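Local coordinates for G protein coupled receptor (Arabidopsis thaliana, PDB 3T33), which may play a role in abscisic acid signalling, as a zinc-binding member of the LanC-like protein family, at residues 285-290 with 387-392; 330-335 with 408-413. All coordinates share one frame; numbering follows the deposited sequence.

Interaction 1: 285-290 with 387-392; sequences VHWCHG and SLFEGI. With ZN (zinc ion), chain B.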
ATOM      1  N   VAL A 285      -3.304  13.301  -5.994  1.00 39.57           N
ATOM      2  CA  VAL A 285      -1.977  12.900  -5.439  1.00 36.60           C
ATOM      3  C   VAL A 285      -2.245  11.770  -4.446  1.00 36.27           C
ATOM      4  O   VAL A 285      -2.266  11.986  -3.236  1.00 36.48           O
ATOM      5  CB  VAL A 285      -1.265  14.106  -4.771  1.00 36.70           C
ATOM      6  CG1 VAL A 285       0.137  13.717  -4.236  1.00 32.05           C
ATOM      7  CG2 VAL A 285      -1.168  15.285  -5.750  1.00 33.20           C
ATOM      8  N   HIS A 286      -2.547  10.583  -4.966  1.00 35.12           N
ATOM      9  CA  HIS A 286      -3.070   9.469  -4.134  1.00 34.61           C
ATOM     10  C   HIS A 286      -2.206   8.287  -4.452  1.00 32.62           C
ATOM     11  O   HIS A 286      -1.538   8.276  -5.492  1.00 31.07           O
ATOM     12  CB  HIS A 286      -4.467   8.998  -4.588  1.00 35.08           C
ATOM     13  CG  HIS A 286      -5.563  10.024  -4.512  1.00 36.67           C
ATOM     14  ND1 HIS A 286      -5.444  11.219  -3.823  1.00 39.08           N
ATOM     15  CD2 HIS A 286      -6.843   9.978  -4.971  1.00 33.87           C
ATOM     16  CE1 HIS A 286      -6.596  11.886  -3.901  1.00 37.68           C
ATOM     17  NE2 HIS A 286      -7.468  11.134  -4.553  1.00 39.29           N
ATOM     18  N   TRP A 287      -2.224   7.294  -3.562  1.00 31.49           N
ATOM     19  CA  TRP A 287      -1.764   5.972  -3.916  1.00 29.60           C
ATOM     20  C   TRP A 287      -2.562   5.564  -5.161  1.00 30.18           C
ATOM     21  O   TRP A 287      -1.999   5.061  -6.095  1.00 30.08           O
ATOM     22  CB  TRP A 287      -2.122   4.962  -2.827  1.00 28.76           C
ATOM     23  CG  TRP A 287      -1.775   3.601  -3.255  1.00 26.76           C
ATOM     24  CD1 TRP A 287      -0.527   3.116  -3.453  1.00 26.76           C
ATOM     25  CD2 TRP A 287      -2.677   2.547  -3.609  1.00 27.59           C
ATOM     26  NE1 TRP A 287      -0.585   1.811  -3.869  1.00 26.14           N
ATOM     27  CE2 TRP A 287      -1.896   1.443  -3.993  1.00 27.84           C
ATOM     28  CE3 TRP A 287      -4.072   2.439  -3.656  1.00 26.89           C
ATOM     29  CZ2 TRP A 287      -2.458   0.215  -4.425  1.00 28.33           C
ATOM     30  CZ3 TRP A 287      -4.631   1.217  -4.060  1.00 26.69           C
ATOM     31  CH2 TRP A 287      -3.823   0.123  -4.425  1.00 28.34           C
ATOM     32  N   CYS A 288      -3.887   5.689  -5.131  1.00 31.18           N
ATOM     33  CA  CYS A 288      -4.687   5.083  -6.208  1.00 32.70           C
ATOM     34  C   CYS A 288      -4.397   5.773  -7.532  1.00 33.22           C
ATOM     35  O   CYS A 288      -4.140   5.092  -8.512  1.00 35.49           O
ATOM     36  CB  CYS A 288      -6.176   4.928  -5.865  1.00 31.08           C
ATOM     37  SG  CYS A 288      -6.957   6.415  -5.417  1.00 35.14           S
ATOM     38  N   HIS A 289      -4.312   7.096  -7.537  1.00 34.60           N
ATOM     39  CA  HIS A 289      -3.953   7.864  -8.746  1.00 34.92           C
ATOM     40  C   HIS A 289      -2.962   8.966  -8.386  1.00 34.27           C
ATOM     41  O   HIS A 289      -3.162   9.707  -7.418  1.00 34.61           O
ATOM     42  CB  HIS A 289      -5.198   8.556  -9.341  1.00 35.01           C
ATOM     43  CG  HIS A 289      -6.356   7.627  -9.602  1.00 36.39           C
ATOM     44  ND1 HIS A 289      -6.363   6.711 -10.640  1.00 34.21           N
ATOM     45  CD2 HIS A 289      -7.551   7.492  -8.965  1.00 36.23           C
ATOM     46  CE1 HIS A 289      -7.505   6.043 -10.610  1.00 38.39           C
ATOM     47  NE2 HIS A 289      -8.245   6.495  -9.606  1.00 34.80           N
ATOM     48  N   GLY A 290      -1.912   9.114  -9.168  1.00 33.08           N
ATOM     49  CA  GLY A 290      -1.008  10.241  -8.932  1.00 33.54           C
ATOM     50  C   GLY A 290       0.365   9.806  -8.442  1.00 32.91           C
ATOM     51  O   GLY A 290       0.706   8.623  -8.435  1.00 34.07           O
ATOM     52  N   SER A 387     -12.482   0.799   7.780  1.00 32.95           N
ATOM     53  CA  SER A 387     -11.825  -0.089   6.848  1.00 31.73           C
ATOM     54  C   SER A 387     -10.282   0.086   6.795  1.00 31.95           C
ATOM     55  O   SER A 387      -9.716   1.104   7.254  1.00 32.10           O
ATOM     56  CB  SER A 387     -12.408   0.131   5.462  1.00 31.66           C
ATOM     57  OG  SER A 387     -12.232   1.470   5.035  1.00 29.40           O
ATOM     58  N   LEU A 388      -9.617  -0.905   6.220  1.00 30.03           N
ATOM     59  CA  LEU A 388      -8.231  -0.833   5.951  1.00 29.78           C
ATOM     60  C   LEU A 388      -7.916   0.263   4.904  1.00 30.94           C
ATOM     61  O   LEU A 388      -7.057   1.122   5.154  1.00 32.48           O
ATOM     62  CB  LEU A 388      -7.758  -2.185   5.472  1.00 27.23           C
ATOM     63  CG  LEU A 388      -6.376  -2.716   5.923  1.00 30.84           C
ATOM     64  CD1 LEU A 388      -5.549  -3.218   4.734  1.00 27.82           C
ATOM     65  CD2 LEU A 388      -5.551  -1.757   6.815  1.00 24.11           C
ATOM     66  N   PHE A 389      -8.588   0.263   3.737  1.00 30.36           N
ATOM     67  CA  PHE A 389      -8.203   1.195   2.665  1.00 29.24           C
ATOM     68  C   PHE A 389      -8.788   2.599   2.692  1.00 29.22           C
ATOM     69  O   PHE A 389      -8.295   3.484   2.014  1.00 30.17           O
ATOM     70  CB  PHE A 389      -8.284   0.563   1.280  1.00 29.33           C
ATOM     71  CG  PHE A 389      -7.061  -0.283   0.917  1.00 27.88           C
ATOM     72  CD1 PHE A 389      -6.793  -1.474   1.584  1.00 26.18           C
ATOM     73  CD2 PHE A 389      -6.193   0.121  -0.104  1.00 25.74           C
ATOM     74  CE1 PHE A 389      -5.641  -2.225   1.284  1.00 27.38           C
ATOM     75  CE2 PHE A 389      -5.064  -0.636  -0.442  1.00 25.46           C
ATOM     76  CZ  PHE A 389      -4.765  -1.817   0.272  1.00 23.20           C
ATOM     77  N   GLU A 390      -9.770   2.848   3.537  1.00 30.35           N
ATOM     78  CA  GLU A 390     -10.443   4.137   3.519  1.00 30.67           C
ATOM     79  C   GLU A 390     -10.466   4.740   4.886  1.00 30.38           C
ATOM     80  O   GLU A 390     -10.385   5.972   5.026  1.00 30.08           O
ATOM     81  CB  GLU A 390     -11.882   3.988   3.071  1.00 30.97           C
ATOM     82  CG  GLU A 390     -12.047   3.750   1.580  1.00 35.95           C
ATOM     83  CD  GLU A 390     -13.525   3.575   1.125  1.00 40.65           C
ATOM     84  OE1 GLU A 390     -14.433   3.413   2.001  1.00 41.20           O
ATOM     85  OE2 GLU A 390     -13.752   3.597  -0.123  1.00 40.86           O
ATOM     86  N   GLY A 391     -10.644   3.886   5.892  1.00 29.99           N
ATOM     87  CA  GLY A 391     -10.808   4.385   7.263  1.00 30.04           C
ATOM     88  C   GLY A 391      -9.561   4.290   8.149  1.00 30.17           C
ATOM     89  O   GLY A 391      -8.410   4.243   7.645  1.00 29.35           O
ATOM     90  N   ILE A 392      -9.795   4.237   9.460  1.00 29.10           N
ATOM     91  CA  ILE A 392      -8.718   4.385  10.394  1.00 29.10           C
ATOM     92  C   ILE A 392      -7.987   3.077  10.565  1.00 28.69           C
ATOM     93  O   ILE A 392      -6.918   3.038  11.168  1.00 29.33           O
ATOM     94  CB  ILE A 392      -9.159   4.946  11.794  1.00 29.11           C
ATOM     95  CG1 ILE A 392     -10.157   4.021  12.510  1.00 28.60           C
ATOM     96  CG2 ILE A 392      -9.737   6.293  11.646  1.00 31.03           C
ATOM     97  CD1 ILE A 392     -10.531   4.464  13.905  1.00 32.23           C
TER
HETATM   98 ZN    ZN B 411      -8.136   5.513  -3.777  1.00 39.20          ZN
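Next to Phe389, whose ring reaches across to Trp287, Ser387 OG is gripped by several backbone groups: Gly391 N at 3.0 Å and Glu390 N at 3.2 Å from that OG give it weak, bent bonds, and it is also hydrogen-bonded to the carbonyl of Arg384. A small hydroxyl suits this place because it can take two amides inside one tight loop. The loop so tied carries Phe389 towards 285-290, where its ring meets Trp287. The indole is put there by its first torsion, which sets CG anti to the backbone N (chi1 174°) and sends the ring system out of its turn. Phe389 comes in edge first, with CE2 over one face of the indole and 4.1 Å from Trp287 CZ3. The planes are inclined at 62° in an offset edge-to-face pair, centroids of the Phe389 ring and the six-membered ring of Trp287 lying 5.8 Å apart. The touch is narrow, a single ring edge on a ring face. Tyr413 makes a further edge-to-face contact with the indole, Phe410 stacks on it, and Ala232 and Leu296 also pack against it, so the tryptophan is packed by aromatic and aliphatic neighbours beside the metal site. Just after it, Cys288 turns its sulfur to the zinc, SG standing 2.2 Å from the metal. His286 N bonds to His289 O at 2.7 Å, holding together the two ends of the loop around Trp287 and Cys288. Gly290 follows at the N-cap of helix 291-305 with phi 112°, a conformation in which a beta carbon would meet the carbonyl oxygen of His289. A Cys-His-Gly sequence that delivers a zinc ligand at the start of an inner helix, backed by aromatic rings, is characteristic of the central site of the LanC-like alpha/alpha barrel.

Interaction 2: 330-335 with 408-413; sequences VGICHG and ALFPGY. With ZN (zinc ion), chain B.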
ATOM      1  N   VAL A 330      -7.860  10.620   5.623  1.00 34.38           N
ATOM      2  CA  VAL A 330      -7.051   9.976   6.625  1.00 33.13           C
ATOM      3  C   VAL A 330      -6.317   8.734   6.079  1.00 33.39           C
ATOM      4  O   VAL A 330      -5.256   8.382   6.598  1.00 34.51           O
ATOM      5  CB  VAL A 330      -7.982   9.549   7.796  1.00 34.05           C
ATOM      6  CG1 VAL A 330      -8.855   8.312   7.374  1.00 31.36           C
ATOM      7  CG2 VAL A 330      -7.189   9.249   9.157  1.00 33.14           C
ATOM      8  N   GLY A 331      -6.858   8.101   5.023  1.00 32.40           N
ATOM      9  CA  GLY A 331      -6.645   6.690   4.752  1.00 31.93           C
ATOM     10  C   GLY A 331      -5.474   6.251   3.896  1.00 32.78           C
ATOM     11  O   GLY A 331      -4.580   7.013   3.624  1.00 33.81           O
ATOM     12  N   ILE A 332      -5.500   4.987   3.489  1.00 33.16           N
ATOM     13  CA  ILE A 332      -4.458   4.346   2.754  1.00 32.33           C
ATOM     14  C   ILE A 332      -4.568   4.583   1.245  1.00 33.37           C
ATOM     15  O   ILE A 332      -3.587   5.035   0.628  1.00 31.70           O
ATOM     16  CB  ILE A 332      -4.458   2.845   3.069  1.00 32.95           C
ATOM     17  CG1 ILE A 332      -3.882   2.570   4.467  1.00 34.00           C
ATOM     18  CG2 ILE A 332      -3.707   2.032   2.013  1.00 32.32           C
ATOM     19  CD1 ILE A 332      -2.389   2.772   4.627  1.00 32.31           C
ATOM     20  N   CYS A 333      -5.727   4.284   0.667  1.00 33.26           N
ATOM     21  CA  CYS A 333      -5.940   4.467  -0.764  1.00 32.38           C
ATOM     22  C   CYS A 333      -5.550   5.876  -1.203  1.00 32.76           C
ATOM     23  O   CYS A 333      -4.597   6.058  -1.961  1.00 32.58           O
ATOM     24  CB  CYS A 333      -7.399   4.187  -1.129  1.00 33.18           C
ATOM     25  SG  CYS A 333      -7.636   3.504  -2.787  1.00 34.62           S
ATOM     26  N   HIS A 334      -6.293   6.866  -0.722  1.00 33.89           N
ATOM     27  CA  HIS A 334      -6.028   8.258  -1.065  1.00 34.34           C
ATOM     28  C   HIS A 334      -6.077   9.149   0.173  1.00 34.58           C
ATOM     29  O   HIS A 334      -7.034   9.896   0.374  1.00 34.88           O
ATOM     30  CB  HIS A 334      -7.030   8.754  -2.109  1.00 35.10           C
ATOM     31  CG  HIS A 334      -8.373   8.101  -2.014  1.00 33.06           C
ATOM     32  ND1 HIS A 334      -8.702   6.967  -2.726  1.00 30.21           N
ATOM     33  CD2 HIS A 334      -9.472   8.421  -1.290  1.00 32.06           C
ATOM     34  CE1 HIS A 334      -9.945   6.618  -2.446  1.00 34.93           C
ATOM     35  NE2 HIS A 334     -10.435   7.484  -1.577  1.00 31.57           N
ATOM     36  N   GLY A 335      -5.039   9.064   0.998  1.00 35.40           N
ATOM     37  CA  GLY A 335      -4.964   9.857   2.211  1.00 33.80           C
ATOM     38  C   GLY A 335      -3.549   9.976   2.743  1.00 32.72           C
ATOM     39  O   GLY A 335      -2.585   9.649   2.051  1.00 32.29           O
ATOM     40  N   ALA A 408       8.754  -1.722   6.658  1.00 28.89           N
ATOM     41  CA  ALA A 408       7.410  -1.258   6.296  1.00 28.48           C
ATOM     42  C   ALA A 408       7.118  -1.382   4.820  1.00 28.37           C
ATOM     43  O   ALA A 408       7.883  -0.875   4.016  1.00 28.77           O
ATOM     44  CB  ALA A 408       7.230   0.163   6.694  1.00 26.83           C
ATOM     45  N   LEU A 409       6.023  -2.085   4.507  1.00 28.26           N
ATOM     46  CA  LEU A 409       5.506  -2.317   3.138  1.00 28.13           C
ATOM     47  C   LEU A 409       4.056  -1.826   2.928  1.00 26.85           C
ATOM     48  O   LEU A 409       3.209  -2.239   3.675  1.00 25.59           O
ATOM     49  CB  LEU A 409       5.568  -3.808   2.832  1.00 27.39           C
ATOM     50  CG  LEU A 409       7.006  -4.358   2.881  1.00 29.27           C
ATOM     51  CD1 LEU A 409       7.029  -5.942   2.836  1.00 29.86           C
ATOM     52  CD2 LEU A 409       7.893  -3.780   1.758  1.00 29.54           C
ATOM     53  N   PHE A 410       3.780  -0.959   1.925  1.00 25.16           N
ATOM     54  CA  PHE A 410       2.389  -0.516   1.660  1.00 24.95           C
ATOM     55  C   PHE A 410       1.493  -1.793   1.478  1.00 24.57           C
ATOM     56  O   PHE A 410       1.812  -2.652   0.681  1.00 22.29           O
ATOM     57  CB  PHE A 410       2.330   0.390   0.440  1.00 25.11           C
ATOM     58  CG  PHE A 410       0.958   1.009   0.170  1.00 27.34           C
ATOM     59  CD1 PHE A 410      -0.099   0.262  -0.323  1.00 26.67           C
ATOM     60  CD2 PHE A 410       0.755   2.354   0.350  1.00 24.88           C
ATOM     61  CE1 PHE A 410      -1.360   0.865  -0.603  1.00 21.28           C
ATOM     62  CE2 PHE A 410      -0.497   2.940   0.095  1.00 26.31           C
ATOM     63  CZ  PHE A 410      -1.546   2.167  -0.387  1.00 25.57           C
ATOM     64  N   PRO A 411       0.426  -1.934   2.295  1.00 24.11           N
ATOM     65  CA  PRO A 411      -0.372  -3.193   2.330  1.00 24.42           C
ATOM     66  C   PRO A 411      -0.987  -3.490   0.947  1.00 26.19           C
ATOM     67  O   PRO A 411      -1.595  -2.597   0.313  1.00 26.39           O
ATOM     68  CB  PRO A 411      -1.461  -2.899   3.357  1.00 23.89           C
ATOM     69  CG  PRO A 411      -1.616  -1.400   3.328  1.00 22.76           C
ATOM     70  CD  PRO A 411      -0.254  -0.807   2.949  1.00 22.37           C
ATOM     71  N   GLY A 412      -0.789  -4.700   0.441  1.00 26.65           N
ATOM     72  CA  GLY A 412      -1.369  -5.029  -0.848  1.00 27.70           C
ATOM     73  C   GLY A 412      -0.664  -4.368  -2.034  1.00 28.48           C
ATOM     74  O   GLY A 412      -1.154  -4.445  -3.154  1.00 27.48           O
ATOM     75  N   TYR A 413       0.483  -3.726  -1.783  1.00 26.97           N
ATOM     76  CA  TYR A 413       1.229  -3.108  -2.865  1.00 27.68           C
ATOM     77  C   TYR A 413       2.700  -3.516  -2.896  1.00 28.06           C
ATOM     78  O   TYR A 413       3.186  -4.142  -3.848  1.00 27.26           O
ATOM     79  CB  TYR A 413       1.088  -1.591  -2.889  1.00 28.58           C
ATOM     80  CG  TYR A 413       1.372  -1.030  -4.298  1.00 31.93           C
ATOM     81  CD1 TYR A 413       0.440  -1.247  -5.366  1.00 30.25           C
ATOM     82  CD2 TYR A 413       2.560  -0.342  -4.584  1.00 26.51           C
ATOM     83  CE1 TYR A 413       0.663  -0.736  -6.668  1.00 28.35           C
ATOM     84  CE2 TYR A 413       2.816   0.191  -5.889  1.00 27.00           C
ATOM     85  CZ  TYR A 413       1.871  -0.024  -6.926  1.00 31.84           C
ATOM     86  OH  TYR A 413       2.132   0.430  -8.212  1.00 32.07           O
TER
HETATM   87 ZN    ZN B 411      -8.136   5.513  -3.777  1.00 39.20          ZN
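The first torsions of Ile332 and Phe410 bring their side chains together: CG2 of the isoleucine lies anti to its own backbone N, pointing to 408-413, while the phenylalanine has CG anti to N (chi1 -174°), which extends its ring back towards the isoleucine. CG2 of Ile332 meets the far end of that ring obliquely, 3.2 Å from Phe410 CZ, shorter than ordinary carbon-carbon packing and so doubtful as an exact value, and 3.7 Å from Phe410 CE1. The same methyl lies 4.2 Å from Pro411 CG, so a branched side chain suits the spot by filling the angle between two rings. Pro411 and Gly412 are the corner residues of a type II beta turn, closed by Tyr413 N to Phe410 O at 3.0 Å; proline supplies the fixed phi of the first corner, and glycine accepts the positive phi of the second. Behind Ile332 comes the second Cys-His-Gly sequence of the zinc site, a hallmark of LanC-like proteins. The CB of Cys333 points away from 408-413, and Cys333 SG binds the zinc at 2.3 Å; His334 ND1 holds it at 1.9 Å, with Cys288 as the further protein ligand. Gly335, at the N-cap of helix 336-350, is pressed against the backbone of Gly331, leaving no room for a beta carbon. Tyr413 reaches past the cluster to Thr297, to which its OH is hydrogen-bonded.

In the fold
From the N terminus the chain first lays down the helices up to 250-265, then enters 285-290. After helices 291-305 and 308-324 comes 330-335, and after 336-350 and 353-375 comes 387-392, where interaction 1 closes a loop with 96 residues between its segments. Past helix 392-402 the C-terminal 408-413 returns to 330-335 in interaction 2, over 72 residues. The segments alternate along the chain, so the two loops cross rather than nest. Cys333 links them through probable backbone hydrogen bonds, its N to Phe389 O and its O to Cys288 N. Together with the shared zinc, this ties the loops leading into three helices, and the C-terminal tail, around the middle of the barrel.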